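Local structure of apoptosis regulator Bcl-2 homolog (Murid herpesvirus 4, 4MI8) at residues T9-L14 / H122-N127. The protein protects infected host cells from apoptosis and inhibits starvation-induced autophagy by binding host Beclin 1, supporting latent and chronic infection. Numbering follows the deposited sequence.
Sequences TYWATL and HFFIEN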
loop_
_atom_site.group_PDB
_atom_site.type_symbol
_atom_site.label_atom_id
_atom_site.label_comp_id
_atom_site.label_asym_id
_atom_site.label_seq_id
_atom_site.Cartn_x
_atom_site.Cartn_y
_atom_site.Cartn_z
ATOM N N THR A 9 13.282 -6.770 7.760
ATOM C CA THR A 9 12.964 -8.177 7.754
ATOM C C THR A 9 11.522 -8.389 8.137
ATOM O O THR A 9 10.809 -9.123 7.515
ATOM C CB THR A 9 13.835 -8.946 8.755
ATOM O OG1 THR A 9 15.210 -8.650 8.534
ATOM C CG2 THR A 9 13.628 -10.384 8.609
ATOM N N TYR A 10 11.112 -7.762 9.205
ATOM C CA TYR A 10 9.726 -7.831 9.651
ATOM C C TYR A 10 8.748 -7.273 8.597
ATOM O O TYR A 10 7.672 -7.857 8.336
ATOM C CB TYR A 10 9.546 -7.112 10.975
ATOM C CG TYR A 10 8.155 -7.292 11.458
ATOM C CD1 TYR A 10 7.676 -8.565 11.784
ATOM C CD2 TYR A 10 7.280 -6.225 11.486
ATOM C CE1 TYR A 10 6.359 -8.757 12.167
ATOM C CE2 TYR A 10 5.972 -6.398 11.887
ATOM C CZ TYR A 10 5.512 -7.657 12.220
ATOM O OH TYR A 10 4.208 -7.823 12.610
ATOM N N TRP A 11 9.143 -6.172 7.970
ATOM C CA TRP A 11 8.304 -5.497 7.041
ATOM C C TRP A 11 8.114 -6.262 5.780
ATOM O O TRP A 11 7.012 -6.217 5.231
ATOM C CB TRP A 11 8.869 -4.128 6.743
ATOM C CG TRP A 11 8.315 -3.069 7.672
ATOM C CD1 TRP A 11 8.943 -2.493 8.772
ATOM C CD2 TRP A 11 6.966 -2.455 7.615
ATOM N NE1 TRP A 11 8.100 -1.573 9.391
ATOM C CE2 TRP A 11 6.907 -1.486 8.728
ATOM C CE3 TRP A 11 5.856 -2.570 6.741
ATOM C CZ2 TRP A 11 5.774 -0.690 8.953
ATOM C CZ3 TRP A 11 4.717 -1.780 6.991
ATOM C CH2 TRP A 11 4.676 -0.866 8.070
ATOM N N ALA A 12 9.148 -6.997 5.322
ATOM C CA ALA A 12 9.017 -7.897 4.176
ATOM C C ALA A 12 7.945 -8.939 4.450
ATOM O O ALA A 12 7.139 -9.265 3.588
ATOM C CB ALA A 12 10.368 -8.612 3.866
ATOM N N THR A 13 7.966 -9.508 5.641
ATOM C CA THR A 13 6.920 -10.458 6.062
ATOM C C THR A 13 5.513 -9.818 6.047
ATOM O O THR A 13 4.518 -10.392 5.538
ATOM C CB THR A 13 7.245 -10.968 7.488
ATOM O OG1 THR A 13 8.391 -11.798 7.370
ATOM C CG2 THR A 13 6.121 -11.799 8.106
ATOM N N LEU A 14 5.459 -8.612 6.603
ATOM C CA LEU A 14 4.211 -7.918 6.827
ATOM C C LEU A 14 3.621 -7.526 5.466
ATOM O O LEU A 14 2.399 -7.678 5.218
ATOM C CB LEU A 14 4.546 -6.658 7.656
ATOM C CG LEU A 14 3.335 -5.821 7.976
ATOM C CD1 LEU A 14 2.159 -6.743 8.416
ATOM C CD2 LEU A 14 3.730 -4.721 9.013
ATOM N N HIS A 122 10.688 -4.029 -2.380
ATOM C CA HIS A 122 11.955 -3.458 -2.794
ATOM C C HIS A 122 11.956 -1.962 -2.667
ATOM O O HIS A 122 13.023 -1.336 -2.485
ATOM C CB HIS A 122 12.281 -3.862 -4.226
ATOM C CG HIS A 122 12.530 -5.341 -4.400
ATOM N ND1 HIS A 122 12.387 -5.964 -5.584
ATOM C CD2 HIS A 122 12.925 -6.317 -3.487
ATOM C CE1 HIS A 122 12.674 -7.272 -5.439
ATOM N NE2 HIS A 122 13.004 -7.486 -4.155
ATOM N N PHE A 123 10.774 -1.363 -2.761
ATOM C CA PHE A 123 10.642 0.042 -2.672
ATOM C C PHE A 123 10.563 0.438 -1.215
ATOM O O PHE A 123 11.224 1.385 -0.808
ATOM C CB PHE A 123 9.423 0.526 -3.467
ATOM C CG PHE A 123 9.327 2.009 -3.527
ATOM C CD1 PHE A 123 8.948 2.726 -2.387
ATOM C CD2 PHE A 123 9.705 2.714 -4.695
ATOM C CE1 PHE A 123 8.901 4.125 -2.384
ATOM C CE2 PHE A 123 9.621 4.108 -4.713
ATOM C CZ PHE A 123 9.211 4.823 -3.562
ATOM N N PHE A 124 9.730 -0.270 -0.426
ATOM C CA PHE A 124 9.582 0.077 0.988
ATOM C C PHE A 124 10.994 0.064 1.620
ATOM O O PHE A 124 11.396 1.015 2.303
ATOM C CB PHE A 124 8.691 -0.963 1.661
ATOM C CG PHE A 124 8.278 -0.618 3.045
ATOM C CD1 PHE A 124 9.095 -0.872 4.130
ATOM C CD2 PHE A 124 7.006 -0.053 3.261
ATOM C CE1 PHE A 124 8.679 -0.579 5.421
ATOM C CE2 PHE A 124 6.577 0.261 4.520
ATOM C CZ PHE A 124 7.390 -0.017 5.603
ATOM N N ILE A 125 11.725 -1.023 1.411
ATOM C CA ILE A 125 13.064 -1.124 2.003
ATOM C C ILE A 125 14.094 -0.162 1.393
ATOM O O ILE A 125 14.659 0.633 2.136
ATOM C CB ILE A 125 13.587 -2.561 2.082
ATOM C CG1 ILE A 125 12.579 -3.417 2.884
ATOM C CG2 ILE A 125 14.954 -2.559 2.751
ATOM C CD1 ILE A 125 12.900 -4.887 2.989
ATOM N N GLU A 126 14.286 -0.185 0.074
ATOM C CA GLU A 126 15.289 0.684 -0.554
ATOM C C GLU A 126 15.058 2.134 -0.158
ATOM O O GLU A 126 16.022 2.857 0.043
ATOM C CB GLU A 126 15.358 0.506 -2.072
ATOM C CG GLU A 126 16.330 -0.600 -2.498
ATOM C CD GLU A 126 15.727 -1.645 -3.468
ATOM O OE1 GLU A 126 15.109 -1.230 -4.479
ATOM O OE2 GLU A 126 15.871 -2.895 -3.243
ATOM N N ASN A 127 13.797 2.539 0.037
ATOM C CA ASN A 127 13.498 3.908 0.464
ATOM C C ASN A 127 13.449 4.105 1.956
ATOM O O ASN A 127 13.121 5.179 2.433
ATOM C CB ASN A 127 12.229 4.469 -0.206
ATOM C CG ASN A 127 12.460 4.786 -1.673
ATOM O OD1 ASN A 127 12.737 5.953 -2.037
ATOM N ND2 ASN A 127 12.449 3.741 -2.523
#
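Trp11 and Phe124 make the contact between helix 8-23 and helix 111-126 as a pair of aromatic side chains that cross at about a right angle. Phe124 meets the indole with the far end of its ring, CE1, CZ and CE2, and CZ lies above one indole face near the middle of the ring system. The six-membered ring of Trp11 and the Phe124 ring have centroids 4.3 Å apart and planes inclined at 32°, a tilt that is neither a parallel stack nor an edge-to-face pair. CE1 of Phe124 sits 3.4 Å from CG of Trp11, near the five-membered ring, whereas CE2 of Phe124 reaches the benzo side, 3.7 Å from CZ3 of Trp11. The closest carbons of the pair are modelled too near each other, so the exact spacing is doubtful. With CG of Phe124 anti to the backbone N (chi1 -171°), the ring extends from its helix toward the indole. On the opposite face of Trp11, CD2 of Leu14, one helical turn further along, lies 3.7 Å above the plane toward the rim, so the indole is held between an aliphatic branch and an aromatic ring.

At the end of helix 111-126, Asn127 ND2 donates to Phe123 O at 3.2 Å, and the same carbonyl accepts the backbone N of Asn127. ND2 also lies over the centre of the Phe123 ring.

Both contact residues are buried. Phe133 and Ile42 also pack against Trp11, and helix 86-103 contributes Phe93 to the indole and Phe92 to Phe124. The obliquely packed aromatic side chains join the N-terminal helix to the last long helix in a buried aromatic cluster, away from the centre, of the all-helical Bcl-2 fold.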